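Local structure of putative mannose-1-phosphate guanylyl transferase (Thermus thermophilus, 2CU2) at residues Pro30-Lys35 / Glu263-Gln268; Leu77-Arg82 / Ala219-Val224; Gly305-Lys310 / Leu316-Asp321. The protein probably transfers a guanylyl group from GTP to mannose 1-phosphate to make GDP-mannose. One frame throughout, in Å; residues are numbered along the deposited sequence.

How the interactions relate
From the N terminus, the first residues involved are 30-35, in the loop between strand 3-8 and helix 37-45. They meet 263-268 at the end of helix 261-266, so interaction 1 closes a very long loop of the nucleotidyltransferase part. Interaction 2 is nested inside that loop, tying the end of strand 74-78 to helix 221-226 on the opposite side of the chain's centre, with its nearest atoms about 19 Å from interaction 1. Interaction 3 follows in series as a local hairpin of the C-terminal beta-helix-like part. Interactions 1 and 3 touch: Glu263 OE1 and Lys320 NZ form a 2.8 Å salt bridge between the two family regions.

Interaction 1 (Pro30-Lys35 / Glu263-Gln268)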
ATOM      1  N   PRO A  30      -8.335  14.687  -6.587  1.00 37.67           N
ATOM      2  CA  PRO A  30      -8.967  14.998  -5.311  1.00 38.14           C
ATOM      3  C   PRO A  30      -7.949  14.982  -4.174  1.00 38.44           C
ATOM      4  O   PRO A  30      -7.540  13.940  -3.682  1.00 40.84           O
ATOM      5  CB  PRO A  30     -10.042  13.945  -5.054  1.00 35.64           C
ATOM      6  CG  PRO A  30      -9.670  12.713  -5.868  1.00 39.20           C
ATOM      7  CD  PRO A  30      -8.728  13.344  -7.000  1.00 38.32           C
ATOM      8  N   LEU A  31      -7.511  16.196  -3.775  1.00 37.09           N
ATOM      9  CA  LEU A  31      -6.420  16.290  -2.806  1.00 36.58           C
ATOM     10  C   LEU A  31      -6.866  16.881  -1.461  1.00 37.18           C
ATOM     11  O   LEU A  31      -7.347  16.189  -0.574  1.00 38.38           O
ATOM     12  CB  LEU A  31      -5.315  17.150  -3.416  1.00 36.27           C
ATOM     13  CG  LEU A  31      -4.343  16.333  -4.270  1.00 37.83           C
ATOM     14  CD1 LEU A  31      -3.270  17.202  -4.926  1.00 34.81           C
ATOM     15  CD2 LEU A  31      -3.597  15.269  -3.465  1.00 34.81           C
ATOM     16  N   PHE A  32      -6.646  18.205  -1.311  1.00 35.69           N
ATOM     17  CA  PHE A  32      -6.928  18.872  -0.039  1.00 35.04           C
ATOM     18  C   PHE A  32      -8.428  19.127   0.168  1.00 34.25           C
ATOM     19  O   PHE A  32      -9.122  19.647  -0.696  1.00 35.19           O
ATOM     20  CB  PHE A  32      -6.167  20.198  -0.017  1.00 32.70           C
ATOM     21  CG  PHE A  32      -4.698  19.945  -0.199  1.00 31.56           C
ATOM     22  CD1 PHE A  32      -3.977  19.334   0.819  1.00 29.96           C
ATOM     23  CD2 PHE A  32      -4.070  20.329  -1.371  1.00 30.55           C
ATOM     24  CE1 PHE A  32      -2.617  19.107   0.658  1.00 29.91           C
ATOM     25  CE2 PHE A  32      -2.705  20.096  -1.526  1.00 29.04           C
ATOM     26  CZ  PHE A  32      -1.975  19.485  -0.514  1.00 30.51           C
ATOM     27  N   GLU A  33      -8.970  18.702   1.327  1.00 34.25           N
ATOM     28  CA  GLU A  33     -10.401  18.873   1.566  1.00 34.26           C
ATOM     29  C   GLU A  33     -11.243  18.011   0.618  1.00 34.22           C
ATOM     30  O   GLU A  33     -12.458  18.136   0.539  1.00 35.46           O
ATOM     31  CB  GLU A  33     -10.755  20.352   1.387  1.00 36.95           C
ATOM     32  CG  GLU A  33     -10.378  21.195   2.610  1.00 41.28           C
ATOM     33  CD  GLU A  33     -10.867  22.616   2.424  1.00 44.12           C
ATOM     34  OE1 GLU A  33     -11.937  22.800   1.859  1.00 44.37           O
ATOM     35  OE2 GLU A  33     -10.180  23.533   2.881  1.00 45.97           O
ATOM     36  N   GLY A  34     -10.582  17.111  -0.103  1.00 33.83           N
ATOM     37  CA  GLY A  34     -11.286  16.233  -1.044  1.00 33.61           C
ATOM     38  C   GLY A  34     -11.555  16.921  -2.385  1.00 34.18           C
ATOM     39  O   GLY A  34     -12.206  16.390  -3.278  1.00 36.38           O
ATOM     40  N   LYS A  35     -11.046  18.163  -2.490  1.00 34.82           N
ATOM     41  CA  LYS A  35     -11.250  19.015  -3.655  1.00 35.40           C
ATOM     42  C   LYS A  35     -10.163  18.792  -4.710  1.00 34.57           C
ATOM     43  O   LYS A  35      -9.003  18.554  -4.403  1.00 34.18           O
ATOM     44  CB  LYS A  35     -11.235  20.472  -3.191  1.00 37.71           C
ATOM     45  CG  LYS A  35     -12.557  20.889  -2.544  1.00 41.12           C
ATOM     46  CD  LYS A  35     -12.746  22.407  -2.538  1.00 42.96           C
ATOM     47  CE  LYS A  35     -13.461  22.905  -1.278  1.00 45.92           C
ATOM     48  NZ  LYS A  35     -12.992  24.248  -0.943  1.00 49.88           N
ATOM     49  N   GLU A 263       2.756  17.407   3.021  1.00 29.50           N
ATOM     50  CA  GLU A 263       3.201  17.707   4.367  1.00 30.01           C
ATOM     51  C   GLU A 263       3.392  19.218   4.516  1.00 30.28           C
ATOM     52  O   GLU A 263       2.938  19.817   5.491  1.00 29.27           O
ATOM     53  CB  GLU A 263       4.507  16.975   4.664  1.00 30.34           C
ATOM     54  CG  GLU A 263       5.126  17.336   5.993  1.00 32.95           C
ATOM     55  CD  GLU A 263       6.348  16.487   6.297  1.00 35.33           C
ATOM     56  OE1 GLU A 263       6.209  15.251   6.407  1.00 35.71           O
ATOM     57  OE2 GLU A 263       7.449  17.055   6.421  1.00 37.56           O
ATOM     58  N   ARG A 264       4.058  19.827   3.539  1.00 29.19           N
ATOM     59  CA  ARG A 264       4.304  21.264   3.568  1.00 30.84           C
ATOM     60  C   ARG A 264       2.982  22.016   3.618  1.00 31.01           C
ATOM     61  O   ARG A 264       2.811  22.956   4.402  1.00 31.95           O
ATOM     62  CB  ARG A 264       5.095  21.699   2.328  1.00 30.03           C
ATOM     63  CG  ARG A 264       6.447  21.000   2.167  1.00 33.52           C
ATOM     64  CD  ARG A 264       7.304  21.687   1.116  1.00 35.57           C
ATOM     65  NE  ARG A 264       6.637  21.761  -0.185  1.00 37.63           N
ATOM     66  CZ  ARG A 264       7.079  21.172  -1.294  1.00 38.29           C
ATOM     67  NH1 ARG A 264       8.199  20.455  -1.273  1.00 38.82           N
ATOM     68  NH2 ARG A 264       6.403  21.302  -2.430  1.00 38.20           N
ATOM     69  N   VAL A 265       2.042  21.601   2.780  1.00 30.60           N
ATOM     70  CA  VAL A 265       0.752  22.264   2.747  1.00 30.95           C
ATOM     71  C   VAL A 265       0.040  22.186   4.100  1.00 31.81           C
ATOM     72  O   VAL A 265      -0.561  23.163   4.532  1.00 30.80           O
ATOM     73  CB  VAL A 265      -0.152  21.676   1.645  1.00 31.22           C
ATOM     74  CG1 VAL A 265      -1.566  22.246   1.776  1.00 31.36           C
ATOM     75  CG2 VAL A 265       0.428  22.014   0.270  1.00 27.92           C
ATOM     76  N   PHE A 266       0.125  21.043   4.780  1.00 31.07           N
ATOM     77  CA  PHE A 266      -0.589  20.962   6.050  1.00 32.50           C
ATOM     78  C   PHE A 266      -0.049  21.989   7.063  1.00 33.27           C
ATOM     79  O   PHE A 266      -0.767  22.537   7.891  1.00 34.88           O
ATOM     80  CB  PHE A 266      -0.450  19.529   6.585  1.00 30.89           C
ATOM     81  CG  PHE A 266      -1.655  18.686   6.227  1.00 32.36           C
ATOM     82  CD1 PHE A 266      -2.041  18.551   4.895  1.00 32.34           C
ATOM     83  CD2 PHE A 266      -2.384  18.047   7.225  1.00 33.05           C
ATOM     84  CE1 PHE A 266      -3.164  17.798   4.572  1.00 33.16           C
ATOM     85  CE2 PHE A 266      -3.507  17.292   6.889  1.00 32.35           C
ATOM     86  CZ  PHE A 266      -3.897  17.167   5.565  1.00 34.10           C
ATOM     87  N   SER A 267       1.281  22.220   6.995  1.00 32.18           N
ATOM     88  CA  SER A 267       1.910  23.234   7.837  1.00 33.11           C
ATOM     89  C   SER A 267       1.685  22.985   9.333  1.00 32.85           C
ATOM     90  O   SER A 267       1.340  23.870  10.108  1.00 33.76           O
ATOM     91  CB  SER A 267       1.375  24.608   7.430  1.00 34.01           C
ATOM     92  OG  SER A 267       2.024  25.023   6.222  1.00 36.37           O
ATOM     93  N   GLN A 268       1.875  21.715   9.723  1.00 31.48           N
ATOM     94  CA  GLN A 268       1.790  21.379  11.142  1.00 31.31           C
ATOM     95  C   GLN A 268       3.148  20.916  11.693  1.00 31.45           C
ATOM     96  O   GLN A 268       4.195  21.074  11.075  1.00 31.31           O
ATOM     97  CB  GLN A 268       0.742  20.276  11.312  1.00 29.07           C
ATOM     98  CG  GLN A 268       0.978  19.109  10.350  1.00 27.40           C
ATOM     99  CD  GLN A 268      -0.184  18.151  10.422  1.00 29.96           C
ATOM    100  OE1 GLN A 268      -1.346  18.516  10.432  1.00 31.94           O
ATOM    101  NE2 GLN A 268       0.185  16.857  10.424  1.00 28.70           N
TER
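Phe32 reaches from a loop to the last turn of a helix and sets its ring against Val265, with Phe266 beside it. Its CB points at the helix, and CG lies anti to the carbonyl carbon (chi1 -58°), which carries the ring straight out from the loop. Along one side of the ring, CD1 is the first atom to arrive, 4.1 Å from Phe266 CE1; here the two phenyl rings meet at their edges rather than stacking. The next atom, CE1, has the closest approach of the contact, 3.5 Å to Val265 CG1. At the tip, CZ touches the other branch, Val265 CG2, at 3.6 Å, while CE2 is more distant from it. Both methyls lie on the same side of the ring, CG2 out beyond CZ and CG1 over the face, 3.8 Å from the centroid of the Phe32 ring and 23° off the ring normal, a CH-pi contact.

Each partner is presented by its own local turn. Glu33 and Gly34, both with positive phi, form a type I' turn closed by Lys35 N to Phe32 O at 3.0 Å, and Phe32 leads into it. Beyond the valine, the helix ends at Ser267, whose OG bonds back to Arg264 O at 2.9 Å, almost in line with the carbonyl. Leu276 of strand 274-276 touches both phenylalanines, and Leu37 and Tyr111 also adjoin Phe32. The contact therefore belongs to a small apolar cluster joining the loop after strand 3-8 to helix 261-266 and to the first strand of the C-terminal sheet. Across the two segments only carbon atoms meet, so the join depends on shape and dispersion, with the CH-pi contact as its one directional element.

Interaction 2 (Leu77-Arg82 / Ala219-Val224)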
ATOM      1  N   LEU A  77      -9.355  24.847 -25.763  1.00 40.45           N
ATOM      2  CA  LEU A  77      -8.712  23.570 -26.023  1.00 40.43           C
ATOM      3  C   LEU A  77      -7.404  23.716 -26.785  1.00 41.42           C
ATOM      4  O   LEU A  77      -7.387  24.204 -27.914  1.00 41.00           O
ATOM      5  CB  LEU A  77      -9.674  22.662 -26.795  1.00 42.06           C
ATOM      6  CG  LEU A  77     -11.050  22.469 -26.144  1.00 43.75           C
ATOM      7  CD1 LEU A  77     -11.924  21.608 -27.038  1.00 43.80           C
ATOM      8  CD2 LEU A  77     -10.893  21.819 -24.769  1.00 42.96           C
ATOM      9  N   GLU A  78      -6.314  23.294 -26.151  1.00 41.40           N
ATOM     10  CA  GLU A  78      -4.989  23.346 -26.757  1.00 43.15           C
ATOM     11  C   GLU A  78      -4.797  22.073 -27.576  1.00 43.57           C
ATOM     12  O   GLU A  78      -4.792  20.968 -27.031  1.00 44.28           O
ATOM     13  CB  GLU A  78      -3.910  23.436 -25.672  1.00 44.54           C
ATOM     14  CG  GLU A  78      -4.060  24.636 -24.750  1.00 48.50           C
ATOM     15  CD  GLU A  78      -3.240  24.516 -23.469  1.00 52.27           C
ATOM     16  OE1 GLU A  78      -1.998  24.659 -23.529  1.00 54.46           O
ATOM     17  OE2 GLU A  78      -3.842  24.289 -22.396  1.00 55.27           O
ATOM     18  N   PRO A  79      -4.640  22.212 -28.901  1.00 43.96           N
ATOM     19  CA  PRO A  79      -4.451  21.055 -29.781  1.00 44.26           C
ATOM     20  C   PRO A  79      -3.221  20.201 -29.477  1.00 44.24           C
ATOM     21  O   PRO A  79      -3.248  18.983 -29.649  1.00 43.92           O
ATOM     22  CB  PRO A  79      -4.394  21.687 -31.176  1.00 44.39           C
ATOM     23  CG  PRO A  79      -3.881  23.064 -30.914  1.00 44.40           C
ATOM     24  CD  PRO A  79      -4.644  23.465 -29.676  1.00 44.45           C
ATOM     25  N   LEU A  80      -2.146  20.843 -29.032  1.00 43.55           N
ATOM     26  CA  LEU A  80      -0.903  20.204 -28.633  1.00 43.46           C
ATOM     27  C   LEU A  80      -0.333  20.864 -27.381  1.00 41.85           C
ATOM     28  O   LEU A  80      -0.762  21.929 -26.955  1.00 42.41           O
ATOM     29  CB  LEU A  80       0.086  20.354 -29.789  1.00 43.55           C
ATOM     30  CG  LEU A  80      -0.422  19.707 -31.077  1.00 44.89           C
ATOM     31  CD1 LEU A  80       0.585  19.824 -32.224  1.00 46.30           C
ATOM     32  CD2 LEU A  80      -0.716  18.219 -30.913  1.00 46.49           C
ATOM     33  N   GLY A  81       0.638  20.170 -26.763  1.00 41.15           N
ATOM     34  CA  GLY A  81       1.324  20.784 -25.636  1.00 40.50           C
ATOM     35  C   GLY A  81       2.391  21.769 -26.106  1.00 40.15           C
ATOM     36  O   GLY A  81       3.369  21.417 -26.751  1.00 39.67           O
ATOM     37  N   ARG A  82       2.150  23.056 -25.798  1.00 39.15           N
ATOM     38  CA  ARG A  82       3.122  24.093 -26.126  1.00 39.61           C
ATOM     39  C   ARG A  82       3.486  24.947 -24.908  1.00 39.95           C
ATOM     40  O   ARG A  82       3.869  26.106 -25.012  1.00 39.56           O
ATOM     41  CB  ARG A  82       2.533  24.971 -27.229  1.00 41.17           C
ATOM     42  CG  ARG A  82       3.270  24.800 -28.557  1.00 44.45           C
ATOM     43  CD  ARG A  82       3.416  23.325 -28.948  1.00 46.42           C
ATOM     44  NE  ARG A  82       3.848  23.206 -30.342  1.00 46.67           N
ATOM     45  CZ  ARG A  82       4.020  21.966 -30.833  1.00 50.08           C
ATOM     46  NH1 ARG A  82       3.803  20.911 -30.066  1.00 48.16           N
ATOM     47  NH2 ARG A  82       4.399  21.806 -32.104  1.00 49.91           N
ATOM     48  N   ALA A 219      -6.604  32.442 -39.027  1.00 33.64           N
ATOM     49  CA  ALA A 219      -5.825  31.207 -39.219  1.00 34.07           C
ATOM     50  C   ALA A 219      -6.362  30.042 -38.376  1.00 35.87           C
ATOM     51  O   ALA A 219      -7.059  30.226 -37.388  1.00 35.46           O
ATOM     52  CB  ALA A 219      -4.359  31.475 -38.854  1.00 34.07           C
ATOM     53  N   SER A 220      -6.051  28.801 -38.824  1.00 35.91           N
ATOM     54  CA  SER A 220      -6.510  27.617 -38.096  1.00 36.32           C
ATOM     55  C   SER A 220      -5.661  27.354 -36.851  1.00 37.03           C
ATOM     56  O   SER A 220      -4.440  27.322 -36.887  1.00 35.17           O
ATOM     57  CB  SER A 220      -6.428  26.415 -39.044  1.00 38.32           C
ATOM     58  OG  SER A 220      -6.508  25.210 -38.282  1.00 39.39           O
ATOM     59  N   LEU A 221      -6.361  27.202 -35.715  1.00 35.13           N
ATOM     60  CA  LEU A 221      -5.686  26.944 -34.449  1.00 36.81           C
ATOM     61  C   LEU A 221      -4.734  25.749 -34.552  1.00 35.98           C
ATOM     62  O   LEU A 221      -3.592  25.783 -34.112  1.00 36.69           O
ATOM     63  CB  LEU A 221      -6.752  26.670 -33.387  1.00 37.59           C
ATOM     64  CG  LEU A 221      -6.148  26.375 -32.012  1.00 37.42           C
ATOM     65  CD1 LEU A 221      -5.209  27.487 -31.537  1.00 38.49           C
ATOM     66  CD2 LEU A 221      -7.207  26.215 -30.921  1.00 38.58           C
ATOM     67  N   GLU A 222      -5.259  24.651 -35.125  1.00 35.84           N
ATOM     68  CA  GLU A 222      -4.439  23.455 -35.274  1.00 37.83           C
ATOM     69  C   GLU A 222      -3.155  23.747 -36.053  1.00 37.39           C
ATOM     70  O   GLU A 222      -2.054  23.389 -35.659  1.00 36.50           O
ATOM     71  CB  GLU A 222      -5.266  22.400 -36.010  1.00 41.93           C
ATOM     72  CG  GLU A 222      -5.595  21.196 -35.126  1.00 51.48           C
ATOM     73  CD  GLU A 222      -5.282  19.923 -35.877  1.00 56.96           C
ATOM     74  OE1 GLU A 222      -4.714  20.003 -36.956  1.00 59.57           O
ATOM     75  OE2 GLU A 222      -5.614  18.851 -35.371  1.00 60.86           O
ATOM     76  N   GLU A 223      -3.332  24.390 -37.223  1.00 35.39           N
ATOM     77  CA  GLU A 223      -2.174  24.721 -38.044  1.00 35.43           C
ATOM     78  C   GLU A 223      -1.170  25.585 -37.279  1.00 34.84           C
ATOM     79  O   GLU A 223       0.009  25.274 -37.181  1.00 33.66           O
ATOM     80  CB  GLU A 223      -2.666  25.468 -39.285  1.00 37.23           C
ATOM     81  CG  GLU A 223      -1.521  25.869 -40.216  1.00 37.70           C
ATOM     82  CD  GLU A 223      -1.028  27.248 -39.838  1.00 39.45           C
ATOM     83  OE1 GLU A 223      -1.841  28.157 -39.751  1.00 41.29           O
ATOM     84  OE2 GLU A 223       0.175  27.401 -39.634  1.00 40.28           O
ATOM     85  N   VAL A 224      -1.708  26.713 -36.765  1.00 33.46           N
ATOM     86  CA  VAL A 224      -0.860  27.654 -36.031  1.00 33.20           C
ATOM     87  C   VAL A 224      -0.098  26.978 -34.881  1.00 34.92           C
ATOM     88  O   VAL A 224       1.105  27.134 -34.724  1.00 35.06           O
ATOM     89  CB  VAL A 224      -1.733  28.791 -35.492  1.00 32.61           C
ATOM     90  CG1 VAL A 224      -0.912  29.671 -34.547  1.00 29.38           C
ATOM     91  CG2 VAL A 224      -2.252  29.648 -36.630  1.00 29.98           C
TER
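The pyrrolidine ring of Pro79 is met along its outer carbons by two neighbouring residues of a helix, Leu221 at CD and CG and Glu222 at CB. Leu221 CD2 and Pro79 CD are 4.0 Å apart, and Leu221 CG stands at the same remove from the proline CD, the two side chains crossing at about a right angle. Farther round the rim, on the same side of the ring, the Glu222 CG comes to 4.2 Å from Pro79 CB. The carbonyl oxygen of the Leu77-Glu78 peptide also takes part: Leu77 O lies 3.6 Å from Leu221 CD2. Leu221 reaches both targets because its CG is anti to the backbone N (chi1 180°), extending the branch toward the strand end.

These residues join the C-terminal end of strand 74-78, an edge strand of the large mixed sheet of the GT-A-type nucleotidyltransferase fold, to the first turn of helix 221-226. The Glu-Pro run continues through Leu80 and Gly81 to Arg82 and helix 83-98; in related nucleotidyltransferases the corresponding loop approaches the nucleotide base, and it probably does so here.

Ser220 is the N-cap of the short helix: its OG accepts a nearly straight but weak bond, 3.4 Å, from Glu223 N, while its carbonyl O takes Val224 N at 2.8 Å. Chi1 (-113°) places the Glu222 CG by the proline, and the bend at chi2 (-132°) then turns the carboxylate to its salt bridge with Arg60. Arg82 holds the loop to the later part of the same helical region, with NE bonded to Leu228 O and NH2 weakly to Ala226 O. Leu221 is backed by Leu90 of helix 83-98, and Tyr225, one turn on, also packs against Pro79.

Interaction 3 (Gly305-Lys310 / Leu316-Asp321); sequences GLVVAK and LVVPKD
Main-chain bonds link Val307 with Val318 and Ala309 with Leu316, two antiparallel hydrogen-bonded pairs. Val307 N to Val318 O is the shortest of the four at 2.7 Å, and the return bond runs from Val318 N to Val307 O (3.0 Å). A fifth bond, Lys320 N to Gly305 O at 2.8 Å, extends the pairing past the non-hydrogen-bonded pair Leu306-Pro319. Gly305 O also accepts from a water that weakly bridges to Asp321 N. Between the pairs, CA-H...O contacts fill in, as from Val317 CA to Val307 O at 3.2 Å.

The apolar contacts divide by face. Val307, Val318, Ala309 and Leu316 share one face, where Val318 CG1, set between its backbone N and carbonyl carbon (chi1 58°), rests 3.8 Å from Val307 CB. On the other, Val308 CG1 and Val317 CG2 meet at 4.2 Å.

Lys320 adds an aliphatic contact, its methylenes running alongside Gly305, with CG 3.4 Å from Gly305 O. Its extended chain then carries NZ on to Gly288 O and to a salt bridge with Glu263.

With strand axes 167° apart in direction, this is an antiparallel beta hairpin. Strand 306-311 adds to strand 290-293, and Leu316 and Val317 pair in parallel with a strand of the second subunit, continuing the sheet across the dimer. The arrangement is consistent with the beta-helix-like C-terminal domain of mannose-1-phosphate guanylyltransferases.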
ATOM      1  N   GLY A 305       8.848   8.925   8.278  1.00 30.79           N
ATOM      2  CA  GLY A 305       9.251   9.644   7.088  1.00 29.86           C
ATOM      3  C   GLY A 305       8.894   9.016   5.757  1.00 28.61           C
ATOM      4  O   GLY A 305       9.552   9.286   4.747  1.00 27.78           O
ATOM      5  N   LEU A 306       7.850   8.200   5.734  1.00 28.47           N
ATOM      6  CA  LEU A 306       7.460   7.555   4.488  1.00 27.70           C
ATOM      7  C   LEU A 306       6.209   8.137   3.842  1.00 29.01           C
ATOM      8  O   LEU A 306       5.364   8.752   4.498  1.00 28.26           O
ATOM      9  CB  LEU A 306       7.212   6.059   4.702  1.00 27.06           C
ATOM     10  CG  LEU A 306       8.342   5.090   5.067  1.00 29.28           C
ATOM     11  CD1 LEU A 306       7.770   3.668   5.120  1.00 25.52           C
ATOM     12  CD2 LEU A 306       9.454   5.155   4.024  1.00 26.90           C
ATOM     13  N   VAL A 307       6.119   7.943   2.532  1.00 29.18           N
ATOM     14  CA  VAL A 307       4.949   8.333   1.780  1.00 27.19           C
ATOM     15  C   VAL A 307       4.336   6.989   1.411  1.00 28.54           C
ATOM     16  O   VAL A 307       5.005   6.134   0.837  1.00 28.33           O
ATOM     17  CB  VAL A 307       5.285   9.072   0.456  1.00 27.81           C
ATOM     18  CG1 VAL A 307       4.041   9.080  -0.452  1.00 25.48           C
ATOM     19  CG2 VAL A 307       5.737  10.500   0.737  1.00 25.61           C
ATOM     20  N   VAL A 308       3.080   6.783   1.780  1.00 29.41           N
ATOM     21  CA  VAL A 308       2.377   5.557   1.431  1.00 28.04           C
ATOM     22  C   VAL A 308       1.119   6.085   0.755  1.00 29.58           C
ATOM     23  O   VAL A 308       0.291   6.724   1.407  1.00 28.06           O
ATOM     24  CB  VAL A 308       1.983   4.740   2.673  1.00 28.09           C
ATOM     25  CG1 VAL A 308       1.371   3.400   2.240  1.00 26.38           C
ATOM     26  CG2 VAL A 308       3.201   4.510   3.554  1.00 24.92           C
ATOM     27  N   ALA A 309       0.988   5.845  -0.549  1.00 28.45           N
ATOM     28  CA  ALA A 309      -0.159   6.341  -1.300  1.00 29.64           C
ATOM     29  C   ALA A 309      -0.890   5.226  -2.023  1.00 31.87           C
ATOM     30  O   ALA A 309      -0.313   4.533  -2.865  1.00 33.80           O
ATOM     31  CB  ALA A 309       0.292   7.407  -2.306  1.00 27.60           C
ATOM     32  N   LYS A 310      -2.168   5.070  -1.695  1.00 31.20           N
ATOM     33  CA  LYS A 310      -2.986   4.016  -2.279  1.00 31.06           C
ATOM     34  C   LYS A 310      -4.178   4.593  -3.044  1.00 31.73           C
ATOM     35  O   LYS A 310      -5.000   5.323  -2.506  1.00 32.24           O
ATOM     36  CB  LYS A 310      -3.480   3.113  -1.149  1.00 33.07           C
ATOM     37  CG  LYS A 310      -4.451   2.039  -1.644  1.00 33.74           C
ATOM     38  CD  LYS A 310      -5.750   2.014  -0.836  1.00 37.15           C
ATOM     39  CE  LYS A 310      -6.782   1.040  -1.413  1.00 36.41           C
ATOM     40  NZ  LYS A 310      -7.354   1.596  -2.638  1.00 36.39           N
ATOM     41  N   LEU A 316       2.002   3.021  -3.540  1.00 30.89           N
ATOM     42  CA  LEU A 316       3.340   3.583  -3.584  1.00 29.68           C
ATOM     43  C   LEU A 316       3.907   3.663  -2.173  1.00 30.51           C
ATOM     44  O   LEU A 316       3.199   4.019  -1.234  1.00 30.64           O
ATOM     45  CB  LEU A 316       3.293   4.998  -4.177  1.00 27.34           C
ATOM     46  CG  LEU A 316       4.526   5.866  -3.930  1.00 27.17           C
ATOM     47  CD1 LEU A 316       5.713   5.269  -4.652  1.00 29.73           C
ATOM     48  CD2 LEU A 316       4.272   7.294  -4.407  1.00 27.91           C
ATOM     49  N   VAL A 317       5.182   3.327  -2.029  1.00 29.58           N
ATOM     50  CA  VAL A 317       5.855   3.432  -0.743  1.00 29.17           C
ATOM     51  C   VAL A 317       7.245   3.984  -1.039  1.00 29.02           C
ATOM     52  O   VAL A 317       8.044   3.330  -1.705  1.00 29.13           O
ATOM     53  CB  VAL A 317       5.985   2.067  -0.035  1.00 29.37           C
ATOM     54  CG1 VAL A 317       6.777   2.233   1.265  1.00 29.67           C
ATOM     55  CG2 VAL A 317       4.610   1.504   0.265  1.00 26.90           C
ATOM     56  N   VAL A 318       7.520   5.194  -0.558  1.00 29.14           N
ATOM     57  CA  VAL A 318       8.809   5.853  -0.788  1.00 28.60           C
ATOM     58  C   VAL A 318       9.116   6.852   0.330  1.00 29.32           C
ATOM     59  O   VAL A 318       8.212   7.513   0.824  1.00 29.60           O
ATOM     60  CB  VAL A 318       8.794   6.622  -2.148  1.00 28.69           C
ATOM     61  CG1 VAL A 318       7.660   7.644  -2.149  1.00 26.06           C
ATOM     62  CG2 VAL A 318      10.132   7.334  -2.381  1.00 27.41           C
ATOM     63  N   PRO A 319      10.390   6.953   0.763  1.00 29.18           N
ATOM     64  CA  PRO A 319      10.699   7.973   1.758  1.00 29.32           C
ATOM     65  C   PRO A 319      10.405   9.360   1.217  1.00 30.75           C
ATOM     66  O   PRO A 319      10.687   9.689   0.071  1.00 30.66           O
ATOM     67  CB  PRO A 319      12.178   7.876   2.110  1.00 29.57           C
ATOM     68  CG  PRO A 319      12.702   6.553   1.579  1.00 28.79           C
ATOM     69  CD  PRO A 319      11.592   6.182   0.486  1.00 29.16           C
ATOM     70  N   LYS A 320       9.794  10.187   2.075  1.00 29.82           N
ATOM     71  CA  LYS A 320       9.301  11.446   1.561  1.00 31.08           C
ATOM     72  C   LYS A 320      10.404  12.326   0.971  1.00 33.11           C
ATOM     73  O   LYS A 320      10.159  13.186   0.141  1.00 33.99           O
ATOM     74  CB  LYS A 320       8.513  12.173   2.647  1.00 29.03           C
ATOM     75  CG  LYS A 320       9.353  12.569   3.857  1.00 29.88           C
ATOM     76  CD  LYS A 320       8.474  13.084   4.993  1.00 30.25           C
ATOM     77  CE  LYS A 320       9.279  13.759   6.106  1.00 30.82           C
ATOM     78  NZ  LYS A 320       8.459  13.829   7.317  1.00 28.43           N
ATOM     79  N   ASP A 321      11.654  12.113   1.434  1.00 35.67           N
ATOM     80  CA  ASP A 321      12.735  12.916   0.868  1.00 38.93           C
ATOM     81  C   ASP A 321      13.056  12.549  -0.584  1.00 39.94           C
ATOM     82  O   ASP A 321      13.682  13.302  -1.318  1.00 41.16           O
ATOM     83  CB  ASP A 321      13.985  12.833   1.759  1.00 42.82           C
ATOM     84  CG  ASP A 321      14.464  11.391   1.918  1.00 46.60           C
ATOM     85  OD1 ASP A 321      14.092  10.570   1.078  1.00 49.91           O
ATOM     86  OD2 ASP A 321      15.262  11.131   2.818  1.00 48.81           O
TER
HETATM   87  O   HOH W   1      12.341  10.443   4.240  1.00 42.93           O